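Local coordinates for protein 2-C-methyl-D-erythritol 2,4-cyclodiphosphate synthase (Thermus thermophilus, PDB 1IV1) that catalyses the conversion of 4-diphosphocytidyl-2-C-methyl-D-erythritol 2-phosphate to 2-C-methyl-D-erythritol 2,4-cyclodiphosphate with release of CMP, a step of the non-mevalonate route to isoprenoids, at residues Tyr19-Leu24 with Asp38-Ala43; Asp46-Ala51 with Arg78-Leu83; Arg72-Leu77 with Leu116-Arg121; Ala89-Ala94 with Leu120-Asp125. All blocks are in the same frame, centred on the assembly; numbering follows the deposited sequence.

Contact 1. Residues Tyr19-Leu24 with Asp38-Ala43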
loop_
_atom_site.group_PDB
_atom_site.type_symbol
_atom_site.label_atom_id
_atom_site.label_comp_id
_atom_site.label_asym_id
_atom_site.label_seq_id
_atom_site.Cartn_x
_atom_site.Cartn_y
_atom_site.Cartn_z
ATOM N N TYR A 19 -9.998 19.118 1.099
ATOM C CA TYR A 19 -9.239 19.221 -0.142
ATOM C C TYR A 19 -8.669 17.853 -0.521
ATOM O O TYR A 19 -8.012 17.227 0.308
ATOM C CB TYR A 19 -8.097 20.225 -0.011
ATOM C CG TYR A 19 -8.567 21.623 0.277
ATOM C CD1 TYR A 19 -8.965 22.430 -0.799
ATOM C CD2 TYR A 19 -8.623 22.118 1.564
ATOM C CE1 TYR A 19 -9.401 23.714 -0.551
ATOM C CE2 TYR A 19 -9.062 23.412 1.807
ATOM C CZ TYR A 19 -9.447 24.195 0.738
ATOM O OH TYR A 19 -9.882 25.479 0.962
ATOM N N LEU A 20 -8.939 17.476 -1.758
ATOM C CA LEU A 20 -8.411 16.284 -2.399
ATOM C C LEU A 20 -8.033 16.531 -3.858
ATOM O O LEU A 20 -8.837 17.105 -4.594
ATOM C CB LEU A 20 -9.429 15.152 -2.355
ATOM C CG LEU A 20 -9.853 14.662 -0.971
ATOM C CD1 LEU A 20 -11.065 13.750 -1.116
ATOM C CD2 LEU A 20 -8.703 13.955 -0.285
ATOM N N CYS A 21 -6.852 16.080 -4.253
ATOM C CA CYS A 21 -6.413 16.172 -5.649
ATOM C C CYS A 21 -6.362 17.623 -6.116
ATOM O O CYS A 21 -6.516 17.875 -7.311
ATOM C CB CYS A 21 -7.330 15.352 -6.562
ATOM S SG CYS A 21 -7.265 13.592 -6.091
ATOM N N GLY A 22 -6.145 18.503 -5.158
ATOM C CA GLY A 22 -6.038 19.931 -5.424
ATOM C C GLY A 22 -7.365 20.646 -5.409
ATOM O O GLY A 22 -7.419 21.878 -5.505
ATOM N N LEU A 23 -8.467 19.934 -5.255
ATOM C CA LEU A 23 -9.797 20.510 -5.235
ATOM C C LEU A 23 -10.438 20.645 -3.852
ATOM O O LEU A 23 -10.190 19.853 -2.944
ATOM C CB LEU A 23 -10.731 19.631 -6.079
ATOM C CG LEU A 23 -10.368 19.375 -7.543
ATOM C CD1 LEU A 23 -11.609 18.929 -8.301
ATOM C CD2 LEU A 23 -9.741 20.611 -8.180
ATOM N N LEU A 24 -11.296 21.650 -3.719
ATOM C CA LEU A 24 -12.232 21.849 -2.627
ATOM C C LEU A 24 -13.447 20.966 -2.891
ATOM O O LEU A 24 -14.118 21.206 -3.905
ATOM C CB LEU A 24 -12.697 23.291 -2.536
ATOM C CG LEU A 24 -13.437 23.806 -1.307
ATOM C CD1 LEU A 24 -14.922 23.476 -1.352
ATOM C CD2 LEU A 24 -12.818 23.271 -0.020
ATOM N N ASP A 38 -4.440 17.613 2.241
ATOM C CA ASP A 38 -4.793 16.978 0.966
ATOM C C ASP A 38 -4.041 15.669 0.840
ATOM O O ASP A 38 -2.918 15.633 0.334
ATOM C CB ASP A 38 -4.494 17.895 -0.221
ATOM C CG ASP A 38 -4.998 17.423 -1.570
ATOM O OD1 ASP A 38 -4.991 16.189 -1.823
ATOM O OD2 ASP A 38 -5.403 18.273 -2.410
ATOM N N ALA A 39 -4.672 14.602 1.326
ATOM C CA ALA A 39 -4.003 13.317 1.481
ATOM C C ALA A 39 -3.516 12.776 0.140
ATOM O O ALA A 39 -2.471 12.130 0.026
ATOM C CB ALA A 39 -4.941 12.317 2.164
ATOM N N ALA A 40 -4.351 13.042 -0.860
ATOM C CA ALA A 40 -4.092 12.582 -2.214
ATOM C C ALA A 40 -2.776 13.148 -2.726
ATOM O O ALA A 40 -1.840 12.435 -3.104
ATOM C CB ALA A 40 -5.277 12.978 -3.075
ATOM N N LEU A 41 -2.667 14.484 -2.727
ATOM C CA LEU A 41 -1.445 15.112 -3.211
ATOM C C LEU A 41 -0.275 14.789 -2.305
ATOM O O LEU A 41 0.851 14.602 -2.743
ATOM C CB LEU A 41 -1.633 16.633 -3.321
ATOM C CG LEU A 41 -2.707 17.109 -4.300
ATOM C CD1 LEU A 41 -2.732 18.634 -4.380
ATOM C CD2 LEU A 41 -2.477 16.508 -5.682
ATOM N N HIS A 42 -0.515 14.702 -0.987
ATOM C CA HIS A 42 0.640 14.411 -0.142
ATOM C C HIS A 42 1.253 13.048 -0.452
ATOM O O HIS A 42 2.481 12.981 -0.600
ATOM C CB HIS A 42 0.229 14.509 1.320
ATOM C CG HIS A 42 -0.018 15.915 1.767
ATOM N ND1 HIS A 42 -0.190 16.270 3.078
ATOM C CD2 HIS A 42 -0.131 17.060 1.050
ATOM C CE1 HIS A 42 -0.397 17.571 3.166
ATOM N NE2 HIS A 42 -0.366 18.075 1.940
ATOM N N ALA A 43 0.450 11.993 -0.534
ATOM C CA ALA A 43 0.922 10.665 -0.913
ATOM C C ALA A 43 1.629 10.683 -2.271
ATOM O O ALA A 43 2.685 10.059 -2.442
ATOM C CB ALA A 43 -0.257 9.687 -0.952
#
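Both carboxylate oxygens of Asp38 are spent on the tight turn of 19-24. OD2 offers its syn lone pair to the Gly22 amide (Gly22 N to Asp38 OD2 2.9 Å), while OD1 meets the Cys21 amide on its syn side, slightly out of plane (Cys21 N to Asp38 OD1 3.1 Å). A second donor reaches OD1 from well above that plane: Leu41 N lies 3.0 Å from Asp38 OD1 in a nearly straight capping bond (177°), Asp38 being the N-cap of helix 39-50. With CG anti to the backbone N (chi1 -172°), the acid faces both elements, and three amides fix its rotation. Alongside, Leu41 CD1 lies 3.5 Å from Gly22 N, and Cys21 SG rests 3.7 Å from Ala40 CB. A leucine in place of Asp38 would probably leave the two turn amides and the helix start without their acceptor. Further out, Ser115 OG is hydrogen-bonded to Cys21 O, and Cys21 packs on Leu112 and Leu116 of helix 109-120. His42, predicted to bind the divalent metal, is hydrogen-bonded through NE2 to Ser73 OG. The whole is a beta-hairpin with a two-residue loop, a type I' turn, docked on a capped helix N-terminus beside the probable metal site.

Contact 2. Residues Asp46-Ala51 with Arg78-Leu83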
loop_
_atom_site.group_PDB
_atom_site.type_symbol
_atom_site.label_atom_id
_atom_site.label_comp_id
_atom_site.label_asym_id
_atom_site.label_seq_id
_atom_site.Cartn_x
_atom_site.Cartn_y
_atom_site.Cartn_z
ATOM N N ASP A 46 5.076 12.452 -1.840
ATOM C CA ASP A 46 5.973 11.484 -1.219
ATOM C C ASP A 46 6.409 10.389 -2.183
ATOM O O ASP A 46 7.577 9.968 -2.204
ATOM C CB ASP A 46 5.295 10.874 0.028
ATOM C CG ASP A 46 5.743 11.651 1.252
ATOM O OD1 ASP A 46 6.567 12.582 1.066
ATOM O OD2 ASP A 46 5.305 11.372 2.382
ATOM N N ALA A 47 5.467 9.909 -2.991
ATOM C CA ALA A 47 5.764 8.847 -3.943
ATOM C C ALA A 47 6.828 9.307 -4.949
ATOM O O ALA A 47 7.757 8.548 -5.234
ATOM C CB ALA A 47 4.515 8.394 -4.672
ATOM N N LEU A 48 6.673 10.538 -5.429
ATOM C CA LEU A 48 7.652 11.136 -6.356
ATOM C C LEU A 48 9.031 11.275 -5.722
ATOM O O LEU A 48 10.035 10.853 -6.290
ATOM C CB LEU A 48 7.120 12.487 -6.850
ATOM C CG LEU A 48 5.937 12.423 -7.826
ATOM C CD1 LEU A 48 5.329 13.790 -8.082
ATOM C CD2 LEU A 48 6.395 11.778 -9.123
ATOM N N LEU A 49 9.142 11.860 -4.532
ATOM C CA LEU A 49 10.392 12.021 -3.816
ATOM C C LEU A 49 11.073 10.689 -3.536
ATOM O O LEU A 49 12.272 10.549 -3.742
ATOM C CB LEU A 49 10.181 12.760 -2.482
ATOM C CG LEU A 49 9.623 14.180 -2.628
ATOM C CD1 LEU A 49 9.229 14.725 -1.264
ATOM C CD2 LEU A 49 10.637 15.090 -3.320
ATOM N N SER A 50 10.265 9.748 -3.043
ATOM C CA SER A 50 10.746 8.406 -2.763
ATOM C C SER A 50 11.358 7.758 -3.996
ATOM O O SER A 50 12.329 7.023 -3.856
ATOM C CB SER A 50 9.580 7.565 -2.210
ATOM O OG SER A 50 10.089 6.336 -1.713
ATOM N N ALA A 51 10.850 8.025 -5.194
ATOM C CA ALA A 51 11.362 7.398 -6.408
ATOM C C ALA A 51 12.808 7.796 -6.705
ATOM O O ALA A 51 13.469 7.085 -7.480
ATOM C CB ALA A 51 10.469 7.744 -7.589
ATOM N N ARG A 78 4.288 20.191 -7.294
ATOM C CA ARG A 78 4.966 20.752 -8.476
ATOM C C ARG A 78 6.460 20.806 -8.198
ATOM O O ARG A 78 7.306 20.527 -9.051
ATOM C CB ARG A 78 4.386 22.114 -8.839
ATOM C CG ARG A 78 2.883 22.253 -8.927
ATOM C CD ARG A 78 2.269 22.028 -10.295
ATOM N NE ARG A 78 1.086 22.842 -10.570
ATOM C CZ ARG A 78 0.396 22.868 -11.704
ATOM N NH1 ARG A 78 0.717 22.119 -12.752
ATOM N NH2 ARG A 78 -0.668 23.666 -11.816
ATOM N N GLU A 79 6.796 21.156 -6.958
ATOM C CA GLU A 79 8.176 21.162 -6.510
ATOM C C GLU A 79 8.790 19.778 -6.603
ATOM O O GLU A 79 9.912 19.591 -7.105
ATOM C CB GLU A 79 8.238 21.719 -5.090
ATOM C CG GLU A 79 9.578 22.272 -4.682
ATOM C CD GLU A 79 10.318 23.051 -5.751
ATOM O OE1 GLU A 79 9.703 23.496 -6.743
ATOM O OE2 GLU A 79 11.549 23.202 -5.584
ATOM N N ALA A 80 8.064 18.758 -6.123
ATOM C CA ALA A 80 8.660 17.429 -6.262
ATOM C C ALA A 80 8.813 17.047 -7.724
ATOM O O ALA A 80 9.725 16.313 -8.095
ATOM C CB ALA A 80 7.833 16.356 -5.560
ATOM N N LEU A 81 7.890 17.516 -8.553
ATOM C CA LEU A 81 7.915 17.137 -9.964
ATOM C C LEU A 81 9.178 17.694 -10.610
ATOM O O LEU A 81 9.837 16.998 -11.379
ATOM C CB LEU A 81 6.655 17.629 -10.675
ATOM C CG LEU A 81 5.473 16.660 -10.579
ATOM C CD1 LEU A 81 4.222 17.231 -11.224
ATOM C CD2 LEU A 81 5.865 15.325 -11.205
ATOM N N ARG A 82 9.433 18.937 -10.220
ATOM C CA ARG A 82 10.547 19.738 -10.669
ATOM C C ARG A 82 11.861 19.069 -10.288
ATOM O O ARG A 82 12.773 19.007 -11.113
ATOM C CB ARG A 82 10.503 21.145 -10.058
ATOM C CG ARG A 82 11.355 22.160 -10.805
ATOM C CD ARG A 82 11.499 23.450 -10.012
ATOM N NE ARG A 82 12.156 23.226 -8.719
ATOM C CZ ARG A 82 13.474 23.319 -8.585
ATOM N NH1 ARG A 82 14.189 23.630 -9.660
ATOM N NH2 ARG A 82 14.070 23.117 -7.419
ATOM N N LEU A 83 11.906 18.596 -9.040
ATOM C CA LEU A 83 13.125 17.957 -8.544
ATOM C C LEU A 83 13.480 16.676 -9.279
ATOM O O LEU A 83 14.616 16.378 -9.652
ATOM C CB LEU A 83 12.959 17.659 -7.041
ATOM C CG LEU A 83 13.069 18.881 -6.127
ATOM C CD1 LEU A 83 12.688 18.509 -4.699
ATOM C CD2 LEU A 83 14.477 19.459 -6.176
#
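Ala80 turns its methyl toward helix 39-50 and meets two consecutive leucines there: Leu49 CD2 comes to 3.8 Å from Ala80 CB, and Leu48 CB to 4.1 Å from Ala80 CB. The small residue lets the backbones approach closely, with the CA atoms of Leu49 and Ala80 only 6.2 Å apart. Next to this point Leu48 sends its branch toward Leu81. Its CG stands anti to the carbonyl carbon (chi1 -71°), and CD1 touches Leu81 CD2 at 3.5 Å, the two side chains passing at a slant. Leu81 leaves its own backbone pointing away from the partner helix, yet its torsions fold the CD2 branch back to that meeting. On the other flank Leu49 CD2 also reaches the end of Leu83, 4.2 Å from Leu83 CD1, and Leu49 further packs on Leu54 and Leu60. These are two neighbouring helices of the alpha/beta subunit running nearly parallel, the axes of their short segments 9.1 Å apart at closest approach, at an angle of 18°; Ala47 and Ala51 pack on strand 141-150 of the main sheet. On helix 73-86, away from the leucines, Glu79 and Arg82 are paired one turn apart. Arg82 is bent at chi3 (61°), which turns its guanidinium edge to the carboxylate: Arg82 NH2 lies 3.1 Å from Glu79 OE2, close to the guanidinium plane, and Arg82 NE adds two weak bonds to the same carboxylate. Across helix 39-50, Ser50 OG is hydrogen-bonded to Ser95 OG of a neighbouring subunit, while Asp46 OD1 binds the backbone amide of Ile57.

Contact 3. Residues Arg72-Leu77 with Leu116-Arg121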
loop_
_atom_site.group_PDB
_atom_site.type_symbol
_atom_site.label_atom_id
_atom_site.label_comp_id
_atom_site.label_asym_id
_atom_site.label_seq_id
_atom_site.Cartn_x
_atom_site.Cartn_y
_atom_site.Cartn_z
ATOM N N ARG A 72 -0.651 25.902 -0.651
ATOM C CA ARG A 72 -1.463 24.814 -1.180
ATOM C C ARG A 72 -0.645 23.538 -1.410
ATOM O O ARG A 72 0.519 23.650 -1.809
ATOM C CB ARG A 72 -2.051 25.153 -2.549
ATOM C CG ARG A 72 -3.336 25.933 -2.585
ATOM C CD ARG A 72 -3.813 26.041 -4.026
ATOM N NE ARG A 72 -4.835 27.066 -4.192
ATOM C CZ ARG A 72 -5.648 27.131 -5.239
ATOM N NH1 ARG A 72 -5.558 26.238 -6.218
ATOM N NH2 ARG A 72 -6.541 28.112 -5.271
ATOM N N SER A 73 -1.218 22.352 -1.214
ATOM C CA SER A 73 -0.418 21.133 -1.392
ATOM C C SER A 73 0.102 20.931 -2.808
ATOM O O SER A 73 1.108 20.260 -3.023
ATOM C CB SER A 73 -1.248 19.915 -0.968
ATOM O OG SER A 73 -1.489 19.967 0.424
ATOM N N GLU A 74 -0.597 21.468 -3.797
ATOM C CA GLU A 74 -0.192 21.404 -5.198
ATOM C C GLU A 74 1.182 22.035 -5.376
ATOM O O GLU A 74 1.893 21.639 -6.294
ATOM C CB GLU A 74 -1.220 22.105 -6.096
ATOM C CG GLU A 74 -0.733 22.498 -7.469
ATOM C CD GLU A 74 -1.805 22.867 -8.474
ATOM O OE1 GLU A 74 -2.935 23.296 -8.158
ATOM O OE2 GLU A 74 -1.513 22.716 -9.676
ATOM N N VAL A 75 1.517 22.990 -4.505
ATOM C CA VAL A 75 2.796 23.700 -4.597
ATOM C C VAL A 75 3.918 22.720 -4.320
ATOM O O VAL A 75 4.932 22.689 -5.003
ATOM C CB VAL A 75 2.841 24.892 -3.629
ATOM C CG1 VAL A 75 4.255 25.436 -3.478
ATOM C CG2 VAL A 75 1.875 25.969 -4.119
ATOM N N PHE A 76 3.689 21.875 -3.310
ATOM C CA PHE A 76 4.660 20.836 -2.972
ATOM C C PHE A 76 4.836 19.823 -4.098
ATOM O O PHE A 76 5.922 19.400 -4.468
ATOM C CB PHE A 76 4.206 20.097 -1.707
ATOM C CG PHE A 76 3.861 21.042 -0.570
ATOM C CD1 PHE A 76 4.492 22.273 -0.453
ATOM C CD2 PHE A 76 2.908 20.671 0.370
ATOM C CE1 PHE A 76 4.166 23.120 0.591
ATOM C CE2 PHE A 76 2.582 21.514 1.421
ATOM C CZ PHE A 76 3.226 22.739 1.527
ATOM N N LEU A 77 3.700 19.408 -4.642
ATOM C CA LEU A 77 3.707 18.448 -5.740
ATOM C C LEU A 77 4.511 18.926 -6.946
ATOM O O LEU A 77 5.308 18.232 -7.571
ATOM C CB LEU A 77 2.253 18.202 -6.159
ATOM C CG LEU A 77 2.176 17.342 -7.437
ATOM C CD1 LEU A 77 2.759 15.966 -7.136
ATOM C CD2 LEU A 77 0.760 17.301 -7.969
ATOM N N LEU A 116 -5.918 15.793 -11.323
ATOM C CA LEU A 116 -4.647 15.080 -11.252
ATOM C C LEU A 116 -3.974 15.043 -12.624
ATOM O O LEU A 116 -2.749 15.141 -12.702
ATOM C CB LEU A 116 -4.872 13.657 -10.727
ATOM C CG LEU A 116 -5.195 13.560 -9.229
ATOM C CD1 LEU A 116 -5.310 12.096 -8.828
ATOM C CD2 LEU A 116 -4.136 14.272 -8.408
ATOM N N SER A 117 -4.805 14.880 -13.659
ATOM C CA SER A 117 -4.270 14.878 -15.027
ATOM C C SER A 117 -3.550 16.186 -15.343
ATOM O O SER A 117 -2.460 16.201 -15.906
ATOM C CB SER A 117 -5.363 14.630 -16.063
ATOM O OG SER A 117 -4.817 14.715 -17.376
ATOM N N ARG A 118 -4.164 17.296 -14.976
ATOM C CA ARG A 118 -3.566 18.601 -15.226
ATOM C C ARG A 118 -2.369 18.832 -14.325
ATOM O O ARG A 118 -1.329 19.258 -14.821
ATOM C CB ARG A 118 -4.614 19.694 -15.014
ATOM C CG ARG A 118 -4.128 21.100 -15.348
ATOM C CD ARG A 118 -5.171 22.140 -14.928
ATOM N NE ARG A 118 -5.256 22.221 -13.472
ATOM C CZ ARG A 118 -4.752 23.204 -12.738
ATOM N NH1 ARG A 118 -4.118 24.215 -13.312
ATOM N NH2 ARG A 118 -4.889 23.165 -11.420
ATOM N N LEU A 119 -2.477 18.563 -13.026
ATOM C CA LEU A 119 -1.314 18.753 -12.160
ATOM C C LEU A 119 -0.185 17.769 -12.420
ATOM O O LEU A 119 0.985 18.131 -12.234
ATOM C CB LEU A 119 -1.696 18.640 -10.681
ATOM C CG LEU A 119 -2.392 19.843 -10.061
ATOM C CD1 LEU A 119 -3.599 20.302 -10.860
ATOM C CD2 LEU A 119 -2.815 19.474 -8.643
ATOM N N LEU A 120 -0.440 16.529 -12.836
ATOM C CA LEU A 120 0.679 15.623 -13.072
ATOM C C LEU A 120 1.165 15.604 -14.526
ATOM O O LEU A 120 2.172 14.951 -14.808
ATOM C CB LEU A 120 0.279 14.196 -12.682
ATOM C CG LEU A 120 0.574 13.736 -11.257
ATOM C CD1 LEU A 120 0.588 14.872 -10.263
ATOM C CD2 LEU A 120 -0.441 12.659 -10.844
ATOM N N ARG A 121 0.458 16.284 -15.409
ATOM C CA ARG A 121 0.656 16.301 -16.851
ATOM C C ARG A 121 0.701 14.882 -17.415
ATOM O O ARG A 121 1.654 14.490 -18.088
ATOM C CB ARG A 121 1.929 17.070 -17.228
ATOM C CG ARG A 121 1.777 18.557 -16.900
ATOM C CD ARG A 121 3.151 19.230 -16.924
ATOM N NE ARG A 121 4.011 18.613 -15.929
ATOM C CZ ARG A 121 5.069 17.850 -16.124
ATOM N NH1 ARG A 121 5.498 17.550 -17.340
ATOM N NH2 ARG A 121 5.713 17.386 -15.057
#
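Glu74 and Leu119 cross at about a right angle, the extended acid lying across the branched end of the leucine. Having CG anti to the backbone N (chi1 161°) carries Glu74 outward toward helix 109-120, where its CD is 3.5 Å from Leu119 CD2. Beyond the leucine, Arg118 crosses the acid at about a right angle; its guanidinium plane stands 80° from that of the carboxylate, and Arg118 NH2 is 3.8 Å from Glu74 OE1, a long salt bridge. The stronger partner of the acid is Arg78, one turn along its own helix, which pairs with Glu74 OE2. Deeper in, Leu77 also crosses its partners roughly square: its CD2 branch lies 3.9 Å from Leu119 CB and presses on Leu120 CD1 at 3.3 Å, tighter than usual van der Waals contact. Were Glu74 an alanine, Arg78 and, more weakly, Arg118 would probably lose their acidic mate, and Leu119 some cover. The axes of the short segments come no nearer than 11.4 Å and lie 46° apart, so leucines and the extended acid span the gap. The buried Leu119 O has no partner in the model. Chemically, the contact grades from a leucine-lined interior to a charged outer end, where one carboxylate probably offsets the charge of two arginines.

Contact 4. Residues Ala89-Ala94 with Leu120-Asp125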
loop_
_atom_site.group_PDB
_atom_site.type_symbol
_atom_site.label_atom_id
_atom_site.label_comp_id
_atom_site.label_asym_id
_atom_site.label_seq_id
_atom_site.Cartn_x
_atom_site.Cartn_y
_atom_site.Cartn_z
ATOM N N ALA A 89 13.922 12.473 -14.637
ATOM C CA ALA A 89 12.657 11.760 -14.539
ATOM C C ALA A 89 11.608 12.191 -15.542
ATOM O O ALA A 89 11.380 13.373 -15.815
ATOM C CB ALA A 89 12.061 11.946 -13.138
ATOM N N LYS A 90 10.909 11.200 -16.102
ATOM C CA LYS A 90 9.672 11.558 -16.794
ATOM C C LYS A 90 8.551 10.684 -16.214
ATOM O O LYS A 90 8.678 9.458 -16.325
ATOM C CB LYS A 90 9.732 11.402 -18.310
ATOM C CG LYS A 90 11.030 11.926 -18.906
ATOM C CD LYS A 90 11.849 10.810 -19.533
ATOM C CE LYS A 90 13.286 10.843 -19.040
ATOM N NZ LYS A 90 14.083 11.966 -19.612
ATOM N N LEU A 91 7.564 11.370 -15.648
ATOM C CA LEU A 91 6.462 10.654 -14.977
ATOM C C LEU A 91 5.578 9.999 -16.027
ATOM O O LEU A 91 5.169 10.603 -17.015
ATOM C CB LEU A 91 5.648 11.570 -14.083
ATOM C CG LEU A 91 4.363 11.054 -13.438
ATOM C CD1 LEU A 91 4.646 9.858 -12.537
ATOM C CD2 LEU A 91 3.692 12.154 -12.625
ATOM N N LEU A 92 5.282 8.723 -15.776
ATOM C CA LEU A 92 4.512 7.959 -16.760
ATOM C C LEU A 92 3.141 7.572 -16.228
ATOM O O LEU A 92 2.159 7.535 -16.963
ATOM C CB LEU A 92 5.381 6.772 -17.122
ATOM C CG LEU A 92 4.827 5.522 -17.770
ATOM C CD1 LEU A 92 4.000 5.828 -19.000
ATOM C CD2 LEU A 92 6.007 4.611 -18.130
ATOM N N GLN A 93 3.026 7.276 -14.929
ATOM C CA GLN A 93 1.738 6.822 -14.423
ATOM C C GLN A 93 1.650 7.083 -12.927
ATOM O O GLN A 93 2.638 7.103 -12.191
ATOM C CB GLN A 93 1.535 5.333 -14.724
ATOM C CG GLN A 93 0.162 4.798 -14.340
ATOM C CD GLN A 93 -0.215 3.515 -15.060
ATOM O OE1 GLN A 93 -1.379 3.244 -15.376
ATOM N NE2 GLN A 93 0.774 2.683 -15.342
ATOM N N ALA A 94 0.415 7.299 -12.482
ATOM C CA ALA A 94 0.159 7.426 -11.054
ATOM C C ALA A 94 -1.112 6.638 -10.717
ATOM O O ALA A 94 -2.165 6.825 -11.323
ATOM C CB ALA A 94 0.042 8.876 -10.620
ATOM N N LEU A 120 -0.440 16.529 -12.836
ATOM C CA LEU A 120 0.679 15.623 -13.072
ATOM C C LEU A 120 1.165 15.604 -14.526
ATOM O O LEU A 120 2.172 14.951 -14.808
ATOM C CB LEU A 120 0.279 14.196 -12.682
ATOM C CG LEU A 120 0.574 13.736 -11.257
ATOM C CD1 LEU A 120 0.588 14.872 -10.263
ATOM C CD2 LEU A 120 -0.441 12.659 -10.844
ATOM N N ARG A 121 0.458 16.284 -15.409
ATOM C CA ARG A 121 0.656 16.301 -16.851
ATOM C C ARG A 121 0.701 14.882 -17.415
ATOM O O ARG A 121 1.654 14.490 -18.088
ATOM C CB ARG A 121 1.929 17.070 -17.228
ATOM C CG ARG A 121 1.777 18.557 -16.900
ATOM C CD ARG A 121 3.151 19.230 -16.924
ATOM N NE ARG A 121 4.011 18.613 -15.929
ATOM C CZ ARG A 121 5.069 17.850 -16.124
ATOM N NH1 ARG A 121 5.498 17.550 -17.340
ATOM N NH2 ARG A 121 5.713 17.386 -15.057
ATOM N N LEU A 122 -0.345 14.130 -17.098
ATOM C CA LEU A 122 -0.553 12.787 -17.598
ATOM C C LEU A 122 -1.924 12.695 -18.273
ATOM O O LEU A 122 -2.882 13.344 -17.848
ATOM C CB LEU A 122 -0.463 11.728 -16.486
ATOM C CG LEU A 122 0.894 11.499 -15.809
ATOM C CD1 LEU A 122 0.742 10.607 -14.575
ATOM C CD2 LEU A 122 1.923 10.876 -16.737
ATOM N N PRO A 123 -2.004 11.867 -19.306
ATOM C CA PRO A 123 -3.286 11.545 -19.947
ATOM C C PRO A 123 -4.189 10.819 -18.951
ATOM O O PRO A 123 -3.668 10.250 -17.992
ATOM C CB PRO A 123 -2.889 10.628 -21.096
ATOM C CG PRO A 123 -1.533 10.120 -20.775
ATOM C CD PRO A 123 -0.869 11.163 -19.928
ATOM N N GLN A 124 -5.495 10.828 -19.121
ATOM C CA GLN A 124 -6.453 10.332 -18.156
ATOM C C GLN A 124 -6.334 8.835 -17.886
ATOM O O GLN A 124 -6.658 8.363 -16.790
ATOM C CB GLN A 124 -7.886 10.587 -18.652
ATOM C CG GLN A 124 -8.202 12.049 -18.894
ATOM C CD GLN A 124 -8.885 12.682 -17.699
ATOM O OE1 GLN A 124 -10.060 12.424 -17.443
ATOM N NE2 GLN A 124 -8.139 13.504 -16.969
ATOM N N ASP A 125 -5.899 8.106 -18.910
ATOM C CA ASP A 125 -5.776 6.657 -18.784
ATOM C C ASP A 125 -4.512 6.268 -18.039
ATOM O O ASP A 125 -4.279 5.084 -17.785
ATOM C CB ASP A 125 -5.748 6.008 -20.166
ATOM C CG ASP A 125 -4.535 6.425 -20.977
ATOM O OD1 ASP A 125 -3.434 5.893 -20.754
ATOM O OD2 ASP A 125 -4.689 7.308 -21.850
HETATM O O HOH W 1 4.474 13.313 -17.577
#
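One methyl of Leu122 sits against two successive carbonyl oxygens of the strand: Leu122 CD2 is 3.3 Å from Leu91 O and 3.4 Å from Leu92 O. That both face the same methyl probably reflects the irregular strand here, Leu92 having a psi of -35° in place of an extended value. The other methyl, Leu122 CD1, lies 3.8 Å from Leu91 CG, the two leucines crossing at about a right angle. Leu91, its CG anti to the backbone N (chi1 173°), directs CD2 on to Leu120 CG at 3.8 Å, and the same distance separates Ala94 CB from Leu120 CD2. A water finishes the junction beside this apolar patch, donating to both Leu91 O (2.9 Å) and Arg121 O (3.1 Å) and so bridging two carbonyls that cannot bond each other. Beyond the segments, Asp125 forms a salt bridge with Arg2 of a neighbouring subunit. The kink belongs to a classic beta bulge, in which Leu92 and Gln93 both face Leu149 of strand 141-150, and the contact as a whole closes a beta-alpha-beta crossover: strand 91-99, helix 109-120, and back to the parallel strand 127-132.

Overall arrangement
Contacts 1, 2 and 3 are buried and join helices or a hairpin to one another; contact 4 is only partly buried and ties a sheet strand to the loop after helix 109-120. Contacts 1 and 2 share helix 39-50, contacts 2 and 3 share helix 73-86, and contact 3 meets contact 4 at Leu120 and Arg121. Polar bonds carry contact 1, next to the probable metal site, where Ser73 of contact 3 reaches His42. Across contact 2 the meeting is wholly aliphatic, contact 3 adds charge at its outer end, and contact 4 adds a bridging water. Leu81 links the aliphatic cores of contacts 2 and 4 by packing on Leu91.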